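Local coordinates for protein Fe(2+) transporter FeoB (Legionella pneumophila, PDB 3IBY) that probably transports ferrous iron across the bacterial inner membrane in a GTP-driven uptake system, this chain being its cytosolic GTP-binding and GDI part, at residues A[97-108]-A[239-250]. Residues are numbered along the deposited sequence; the frame is centred on the assembly and turned at random.
Sequences ERHLYLTSQLFE and ADARYQKIHEIV
Arg242 reaches across to Glu108 in a salt bridge in which Arg242 NH1 and NH2 each donate a hydrogen bond of 2.9 Å to Glu108 OE2; the oxygen lies in the guanidinium plane, and both nitrogens approach it from the same face of the carboxylate. Arg242 NH1 also donates a nearly straight hydrogen bond to Ser104 OG (3.1 Å, 164°), whose hydroxyl in turn donates a hydrogen bond to Tyr101 O, so a small residue links the buried arginine to the helix backbone. Glu108 OE1 pairs with Arg206, which probably helps to balance the charges. At the far end Glu97, extended with CG anti to its backbone N (chi1 -169°), brings OE1 to the ring edge of His247, where His247 ND1 donates a hydrogen bond of 2.9 Å to Glu97 OE1, on the syn side of the carboxylate.

Arg242 also offers a long aliphatic arm: its CD sits over the centre of the Tyr101 ring, a CH-pi contact 3.7 Å from the centroid, while Gln105 CG lies over one guanidinium face. Between the polar ends, branched Ile246 fills a hole formed by Glu97, Leu100, Tyr101 and Ser104, its CG2 3.9 Å from Leu100 CB. Val250 CG2 packs against Glu97 CB at 3.6 Å.

The axes of segments 97-106 and 239-250 approach to 9.5 Å, with 124° between their N-to-C directions. Helix 96-106 belongs to the G domain and rests on strand 86-92 through Leu100 and Thr103; helix 234-253 packs over it, Ile249 touching helix 132-139, while helix 197-209 flanks the Arg242 end.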
ATOM      1  N   GLU A  97     -10.576  -7.530   3.528  1.00 11.07           N
ATOM      2  CA  GLU A  97     -11.179  -6.225   3.641  1.00 11.25           C
ATOM      3  C   GLU A  97     -10.335  -5.243   4.459  1.00 11.46           C
ATOM      4  O   GLU A  97     -10.209  -4.045   4.077  1.00 11.20           O
ATOM      5  CB  GLU A  97     -12.565  -6.331   4.233  1.00 11.29           C
ATOM      6  CG  GLU A  97     -13.329  -5.040   4.116  1.00 12.32           C
ATOM      7  CD  GLU A  97     -14.816  -5.214   4.374  1.00 11.65           C
ATOM      8  OE1 GLU A  97     -15.540  -4.198   4.344  1.00 11.87           O
ATOM      9  OE2 GLU A  97     -15.247  -6.355   4.613  1.00 11.14           O
ATOM     10  N   ARG A  98      -9.749  -5.718   5.563  1.00 11.09           N
ATOM     11  CA  ARG A  98      -8.884  -4.833   6.359  1.00 11.21           C
ATOM     12  C   ARG A  98      -7.648  -4.501   5.531  1.00 11.02           C
ATOM     13  O   ARG A  98      -7.265  -3.329   5.401  1.00 11.39           O
ATOM     14  CB  ARG A  98      -8.489  -5.439   7.698  1.00 11.36           C
ATOM     15  CG  ARG A  98      -7.391  -4.678   8.414  1.00 13.30           C
ATOM     16  CD  ARG A  98      -7.141  -5.115   9.910  1.00 15.67           C
ATOM     17  NE  ARG A  98      -5.731  -4.842  10.254  1.00 18.33           N
ATOM     18  CZ  ARG A  98      -5.258  -4.231  11.350  1.00 17.64           C
ATOM     19  NH1 ARG A  98      -6.027  -3.859  12.358  1.00 17.27           N
ATOM     20  NH2 ARG A  98      -3.950  -4.035  11.444  1.00 17.80           N
ATOM     21  N   HIS A  99      -7.072  -5.519   4.910  1.00 10.62           N
ATOM     22  CA  HIS A  99      -5.753  -5.387   4.317  1.00 10.63           C
ATOM     23  C   HIS A  99      -5.757  -4.495   3.106  1.00 11.17           C
ATOM     24  O   HIS A  99      -4.750  -3.875   2.798  1.00 11.57           O
ATOM     25  CB  HIS A  99      -5.163  -6.747   3.993  1.00 10.71           C
ATOM     26  CG  HIS A  99      -4.528  -7.419   5.161  1.00 10.04           C
ATOM     27  ND1 HIS A  99      -4.987  -7.262   6.451  1.00 10.45           N
ATOM     28  CD2 HIS A  99      -3.467  -8.255   5.236  1.00  8.37           C
ATOM     29  CE1 HIS A  99      -4.239  -7.983   7.272  1.00  9.71           C
ATOM     30  NE2 HIS A  99      -3.303  -8.586   6.559  1.00  9.03           N
ATOM     31  N   LEU A 100      -6.893  -4.396   2.424  1.00 11.47           N
ATOM     32  CA  LEU A 100      -7.020  -3.515   1.270  1.00 10.85           C
ATOM     33  C   LEU A 100      -7.163  -2.032   1.643  1.00 10.98           C
ATOM     34  O   LEU A 100      -7.184  -1.145   0.767  1.00 11.04           O
ATOM     35  CB  LEU A 100      -8.240  -3.922   0.470  1.00 11.24           C
ATOM     36  CG  LEU A 100      -8.060  -5.200  -0.315  1.00 11.62           C
ATOM     37  CD1 LEU A 100      -9.396  -5.611  -0.910  1.00 11.06           C
ATOM     38  CD2 LEU A 100      -7.017  -4.985  -1.378  1.00 12.01           C
ATOM     39  N   TYR A 101      -7.322  -1.722   2.916  1.00 10.08           N
ATOM     40  CA  TYR A 101      -7.364  -0.312   3.260  1.00  9.72           C
ATOM     41  C   TYR A 101      -6.023   0.261   2.859  1.00  9.26           C
ATOM     42  O   TYR A 101      -5.966   1.240   2.125  1.00  9.80           O
ATOM     43  CB  TYR A 101      -7.634  -0.121   4.741  1.00  9.55           C
ATOM     44  CG  TYR A 101      -8.038   1.268   5.138  1.00  9.18           C
ATOM     45  CD1 TYR A 101      -9.359   1.628   5.184  1.00  8.08           C
ATOM     46  CD2 TYR A 101      -7.080   2.219   5.499  1.00 10.81           C
ATOM     47  CE1 TYR A 101      -9.745   2.901   5.588  1.00  8.86           C
ATOM     48  CE2 TYR A 101      -7.444   3.485   5.876  1.00 10.72           C
ATOM     49  CZ  TYR A 101      -8.796   3.819   5.935  1.00  9.87           C
ATOM     50  OH  TYR A 101      -9.182   5.074   6.346  1.00 10.42           O
ATOM     51  N   LEU A 102      -4.956  -0.390   3.301  1.00  8.93           N
ATOM     52  CA  LEU A 102      -3.600   0.035   2.981  1.00  9.24           C
ATOM     53  C   LEU A 102      -3.335   0.090   1.508  1.00  9.69           C
ATOM     54  O   LEU A 102      -2.636   0.980   1.018  1.00 10.07           O
ATOM     55  CB  LEU A 102      -2.589  -0.894   3.611  1.00  9.05           C
ATOM     56  CG  LEU A 102      -1.119  -0.695   3.268  1.00  7.92           C
ATOM     57  CD1 LEU A 102      -0.696   0.703   3.677  1.00  6.30           C
ATOM     58  CD2 LEU A 102      -0.301  -1.811   3.983  1.00  5.33           C
ATOM     59  N   THR A 103      -3.923  -0.862   0.805  1.00 10.71           N
ATOM     60  CA  THR A 103      -3.700  -1.035  -0.619  1.00 10.88           C
ATOM     61  C   THR A 103      -4.207   0.149  -1.386  1.00 10.51           C
ATOM     62  O   THR A 103      -3.547   0.631  -2.296  1.00 11.24           O
ATOM     63  CB  THR A 103      -4.433  -2.272  -1.184  1.00 10.81           C
ATOM     64  OG1 THR A 103      -3.986  -3.467  -0.533  1.00 11.38           O
ATOM     65  CG2 THR A 103      -4.129  -2.392  -2.656  1.00 12.21           C
ATOM     66  N   SER A 104      -5.409   0.572  -1.044  1.00 10.15           N
ATOM     67  CA  SER A 104      -6.053   1.682  -1.739  1.00 10.04           C
ATOM     68  C   SER A 104      -5.253   2.948  -1.518  1.00 10.37           C
ATOM     69  O   SER A 104      -5.136   3.743  -2.431  1.00 11.52           O
ATOM     70  CB  SER A 104      -7.477   1.874  -1.246  1.00  9.10           C
ATOM     71  OG  SER A 104      -7.480   2.204   0.132  1.00  8.27           O
ATOM     72  N   GLN A 105      -4.723   3.129  -0.306  1.00 10.52           N
ATOM     73  CA  GLN A 105      -3.837   4.264  -0.003  1.00 10.86           C
ATOM     74  C   GLN A 105      -2.557   4.236  -0.870  1.00 10.36           C
ATOM     75  O   GLN A 105      -2.178   5.263  -1.422  1.00 10.25           O
ATOM     76  CB  GLN A 105      -3.475   4.341   1.496  1.00 11.01           C
ATOM     77  CG  GLN A 105      -4.637   4.626   2.437  1.00 11.03           C
ATOM     78  CD  GLN A 105      -4.212   4.665   3.920  1.00 11.89           C
ATOM     79  OE1 GLN A 105      -3.219   4.061   4.279  1.00 11.07           O
ATOM     80  NE2 GLN A 105      -4.989   5.360   4.780  1.00 11.74           N
ATOM     81  N   LEU A 106      -1.930   3.065  -0.996  1.00 10.06           N
ATOM     82  CA  LEU A 106      -0.727   2.855  -1.842  1.00  9.35           C
ATOM     83  C   LEU A 106      -0.925   3.183  -3.314  1.00  9.58           C
ATOM     84  O   LEU A 106      -0.077   3.790  -3.925  1.00 10.01           O
ATOM     85  CB  LEU A 106      -0.311   1.401  -1.758  1.00  8.61           C
ATOM     86  CG  LEU A 106       0.130   0.819  -0.418  1.00  9.00           C
ATOM     87  CD1 LEU A 106       0.510  -0.683  -0.623  1.00  8.91           C
ATOM     88  CD2 LEU A 106       1.301   1.573   0.213  1.00  7.07           C
ATOM     89  N   PHE A 107      -2.041   2.740  -3.887  1.00 10.59           N
ATOM     90  CA  PHE A 107      -2.466   3.111  -5.254  1.00 11.31           C
ATOM     91  C   PHE A 107      -2.540   4.600  -5.496  1.00 11.73           C
ATOM     92  O   PHE A 107      -2.590   5.013  -6.632  1.00 13.23           O
ATOM     93  CB  PHE A 107      -3.894   2.627  -5.536  1.00 11.27           C
ATOM     94  CG  PHE A 107      -4.025   1.156  -5.753  1.00 12.31           C
ATOM     95  CD1 PHE A 107      -2.955   0.278  -5.547  1.00 10.79           C
ATOM     96  CD2 PHE A 107      -5.250   0.629  -6.142  1.00 14.01           C
ATOM     97  CE1 PHE A 107      -3.095  -1.041  -5.770  1.00  7.62           C
ATOM     98  CE2 PHE A 107      -5.392  -0.735  -6.325  1.00 11.62           C
ATOM     99  CZ  PHE A 107      -4.305  -1.552  -6.136  1.00  9.57           C
ATOM    100  N   GLU A 108      -2.633   5.402  -4.442  1.00 11.62           N
ATOM    101  CA  GLU A 108      -2.670   6.855  -4.579  1.00 10.94           C
ATOM    102  C   GLU A 108      -1.257   7.445  -4.684  1.00 10.83           C
ATOM    103  O   GLU A 108      -1.125   8.644  -4.799  1.00 10.71           O
ATOM    104  CB  GLU A 108      -3.428   7.484  -3.387  1.00 10.98           C
ATOM    105  CG  GLU A 108      -4.759   6.785  -3.000  1.00 10.68           C
ATOM    106  CD  GLU A 108      -5.589   7.527  -1.949  1.00 10.18           C
ATOM    107  OE1 GLU A 108      -5.036   8.245  -1.103  1.00  5.91           O
ATOM    108  OE2 GLU A 108      -6.839   7.397  -1.949  1.00 14.58           O
ATOM    109  N   ALA A 239     -12.291   8.045   5.503  1.00 12.77           N
ATOM    110  CA  ALA A 239     -12.255   6.649   5.993  1.00 12.43           C
ATOM    111  C   ALA A 239     -13.497   5.862   5.563  1.00 11.86           C
ATOM    112  O   ALA A 239     -13.382   4.703   5.163  1.00 12.14           O
ATOM    113  CB  ALA A 239     -12.104   6.594   7.531  1.00 11.72           C
ATOM    114  N   ASP A 240     -14.673   6.486   5.640  1.00 11.12           N
ATOM    115  CA  ASP A 240     -15.895   5.823   5.201  1.00 10.74           C
ATOM    116  C   ASP A 240     -15.910   5.594   3.692  1.00  9.92           C
ATOM    117  O   ASP A 240     -16.211   4.503   3.253  1.00 10.76           O
ATOM    118  CB  ASP A 240     -17.138   6.605   5.609  1.00 10.93           C
ATOM    119  CG  ASP A 240     -18.448   5.845   5.306  1.00 11.89           C
ATOM    120  OD1 ASP A 240     -18.566   4.643   5.641  1.00 10.85           O
ATOM    121  OD2 ASP A 240     -19.371   6.469   4.736  1.00 14.28           O
ATOM    122  N   ALA A 241     -15.583   6.593   2.894  1.00  8.27           N
ATOM    123  CA  ALA A 241     -15.623   6.385   1.467  1.00  7.72           C
ATOM    124  C   ALA A 241     -14.586   5.335   1.060  1.00  7.96           C
ATOM    125  O   ALA A 241     -14.800   4.547   0.136  1.00  7.87           O
ATOM    126  CB  ALA A 241     -15.408   7.664   0.738  1.00  7.07           C
ATOM    127  N   ARG A 242     -13.466   5.303   1.762  1.00  8.17           N
ATOM    128  CA  ARG A 242     -12.451   4.290   1.477  1.00  8.51           C
ATOM    129  C   ARG A 242     -12.985   2.913   1.813  1.00  8.55           C
ATOM    130  O   ARG A 242     -12.855   1.989   1.044  1.00  9.51           O
ATOM    131  CB  ARG A 242     -11.191   4.545   2.294  1.00  8.02           C
ATOM    132  CG  ARG A 242     -10.027   3.780   1.751  1.00  7.85           C
ATOM    133  CD  ARG A 242      -8.718   4.260   2.311  1.00  7.09           C
ATOM    134  NE  ARG A 242      -8.533   5.670   2.032  1.00  5.66           N
ATOM    135  CZ  ARG A 242      -8.043   6.159   0.909  1.00  3.91           C
ATOM    136  NH1 ARG A 242      -7.691   5.328  -0.067  1.00  4.56           N
ATOM    137  NH2 ARG A 242      -7.931   7.485   0.753  1.00  2.41           N
ATOM    138  N   TYR A 243     -13.588   2.809   2.981  1.00  8.51           N
ATOM    139  CA  TYR A 243     -14.248   1.620   3.427  1.00  8.44           C
ATOM    140  C   TYR A 243     -15.373   1.142   2.482  1.00  8.13           C
ATOM    141  O   TYR A 243     -15.523  -0.032   2.249  1.00  7.92           O
ATOM    142  CB  TYR A 243     -14.819   1.869   4.834  1.00  8.37           C
ATOM    143  CG  TYR A 243     -15.828   0.828   5.240  1.00  8.99           C
ATOM    144  CD1 TYR A 243     -15.413  -0.368   5.795  1.00  8.76           C
ATOM    145  CD2 TYR A 243     -17.209   1.010   5.012  1.00  9.60           C
ATOM    146  CE1 TYR A 243     -16.332  -1.359   6.145  1.00  8.20           C
ATOM    147  CE2 TYR A 243     -18.137   0.009   5.369  1.00  7.75           C
ATOM    148  CZ  TYR A 243     -17.669  -1.170   5.928  1.00  6.70           C
ATOM    149  OH  TYR A 243     -18.500  -2.191   6.277  1.00  6.98           O
ATOM    150  N   GLN A 244     -16.202   2.030   1.968  1.00  8.70           N
ATOM    151  CA  GLN A 244     -17.382   1.557   1.193  1.00  9.06           C
ATOM    152  C   GLN A 244     -16.943   0.884  -0.110  1.00  8.04           C
ATOM    153  O   GLN A 244     -17.462  -0.168  -0.473  1.00  6.26           O
ATOM    154  CB  GLN A 244     -18.348   2.687   0.919  1.00  9.52           C
ATOM    155  CG  GLN A 244     -19.313   2.968   2.048  1.00 13.99           C
ATOM    156  CD  GLN A 244     -20.242   4.126   1.687  1.00 20.43           C
ATOM    157  OE1 GLN A 244     -19.780   5.274   1.531  1.00 25.45           O
ATOM    158  NE2 GLN A 244     -21.552   3.836   1.530  1.00 22.82           N
ATOM    159  N   LYS A 245     -15.941   1.479  -0.760  1.00  7.31           N
ATOM    160  CA  LYS A 245     -15.442   0.980  -2.013  1.00  7.32           C
ATOM    161  C   LYS A 245     -14.767  -0.354  -1.753  1.00  7.46           C
ATOM    162  O   LYS A 245     -14.779  -1.260  -2.595  1.00  6.86           O
ATOM    163  CB  LYS A 245     -14.423   1.968  -2.616  1.00  7.42           C
ATOM    164  CG  LYS A 245     -13.916   1.633  -4.072  1.00  8.10           C
ATOM    165  CD  LYS A 245     -15.096   1.501  -5.105  1.00  9.51           C
ATOM    166  CE  LYS A 245     -14.680   1.165  -6.568  1.00  8.56           C
ATOM    167  NZ  LYS A 245     -15.854   1.242  -7.500  1.00  8.18           N
ATOM    168  N   ILE A 246     -14.136  -0.459  -0.591  1.00  6.96           N
ATOM    169  CA  ILE A 246     -13.369  -1.642  -0.318  1.00  7.01           C
ATOM    170  C   ILE A 246     -14.349  -2.738   0.047  1.00  6.95           C
ATOM    171  O   ILE A 246     -14.179  -3.857  -0.417  1.00  6.40           O
ATOM    172  CB  ILE A 246     -12.365  -1.417   0.809  1.00  6.64           C
ATOM    173  CG1 ILE A 246     -11.211  -0.610   0.273  1.00  6.99           C
ATOM    174  CG2 ILE A 246     -11.867  -2.716   1.369  1.00  4.84           C
ATOM    175  CD1 ILE A 246     -10.409  -0.031   1.385  1.00  6.36           C
ATOM    176  N   HIS A 247     -15.340  -2.413   0.895  1.00  7.26           N
ATOM    177  CA  HIS A 247     -16.407  -3.361   1.272  1.00  8.09           C
ATOM    178  C   HIS A 247     -17.094  -3.831  -0.001  1.00  7.99           C
ATOM    179  O   HIS A 247     -17.325  -4.991  -0.188  1.00  8.00           O
ATOM    180  CB  HIS A 247     -17.432  -2.728   2.224  1.00  7.96           C
ATOM    181  CG  HIS A 247     -18.508  -3.667   2.693  1.00  9.21           C
ATOM    182  ND1 HIS A 247     -18.366  -4.476   3.803  1.00 11.07           N
ATOM    183  CD2 HIS A 247     -19.760  -3.898   2.221  1.00 10.46           C
ATOM    184  CE1 HIS A 247     -19.475  -5.176   3.983  1.00 11.04           C
ATOM    185  NE2 HIS A 247     -20.339  -4.840   3.041  1.00 11.21           N
ATOM    186  N   GLU A 248     -17.350  -2.922  -0.903  1.00  8.65           N
ATOM    187  CA  GLU A 248     -17.983  -3.312  -2.137  1.00 10.26           C
ATOM    188  C   GLU A 248     -17.088  -4.261  -2.958  1.00 10.23           C
ATOM    189  O   GLU A 248     -17.585  -5.229  -3.499  1.00 10.62           O
ATOM    190  CB  GLU A 248     -18.506  -2.067  -2.909  1.00 10.31           C
ATOM    191  CG  GLU A 248     -18.292  -2.040  -4.400  1.00 11.51           C
ATOM    192  CD  GLU A 248     -18.633  -0.670  -5.005  1.00 15.03           C
ATOM    193  OE1 GLU A 248     -18.322  -0.484  -6.203  1.00 16.19           O
ATOM    194  OE2 GLU A 248     -19.183   0.222  -4.288  1.00 16.96           O
ATOM    195  N   ILE A 249     -15.786  -4.038  -3.011  1.00 10.32           N
ATOM    196  CA  ILE A 249     -14.906  -4.959  -3.755  1.00 10.98           C
ATOM    197  C   ILE A 249     -14.859  -6.333  -3.112  1.00 11.35           C
ATOM    198  O   ILE A 249     -14.775  -7.350  -3.812  1.00 11.54           O
ATOM    199  CB  ILE A 249     -13.446  -4.424  -3.866  1.00 11.39           C
ATOM    200  CG1 ILE A 249     -13.370  -3.352  -4.946  1.00 11.76           C
ATOM    201  CG2 ILE A 249     -12.429  -5.558  -4.166  1.00 10.74           C
ATOM    202  CD1 ILE A 249     -12.338  -2.287  -4.642  1.00 13.69           C
ATOM    203  N   VAL A 250     -14.906  -6.367  -1.781  1.00 11.84           N
ATOM    204  CA  VAL A 250     -14.810  -7.628  -1.048  1.00 12.09           C
ATOM    205  C   VAL A 250     -16.058  -8.461  -1.331  1.00 11.94           C
ATOM    206  O   VAL A 250     -15.962  -9.628  -1.715  1.00 12.21           O
ATOM    207  CB  VAL A 250     -14.572  -7.397   0.468  1.00 12.53           C
ATOM    208  CG1 VAL A 250     -14.684  -8.684   1.223  1.00 12.46           C
ATOM    209  CG2 VAL A 250     -13.169  -6.801   0.729  1.00 12.86           C
TER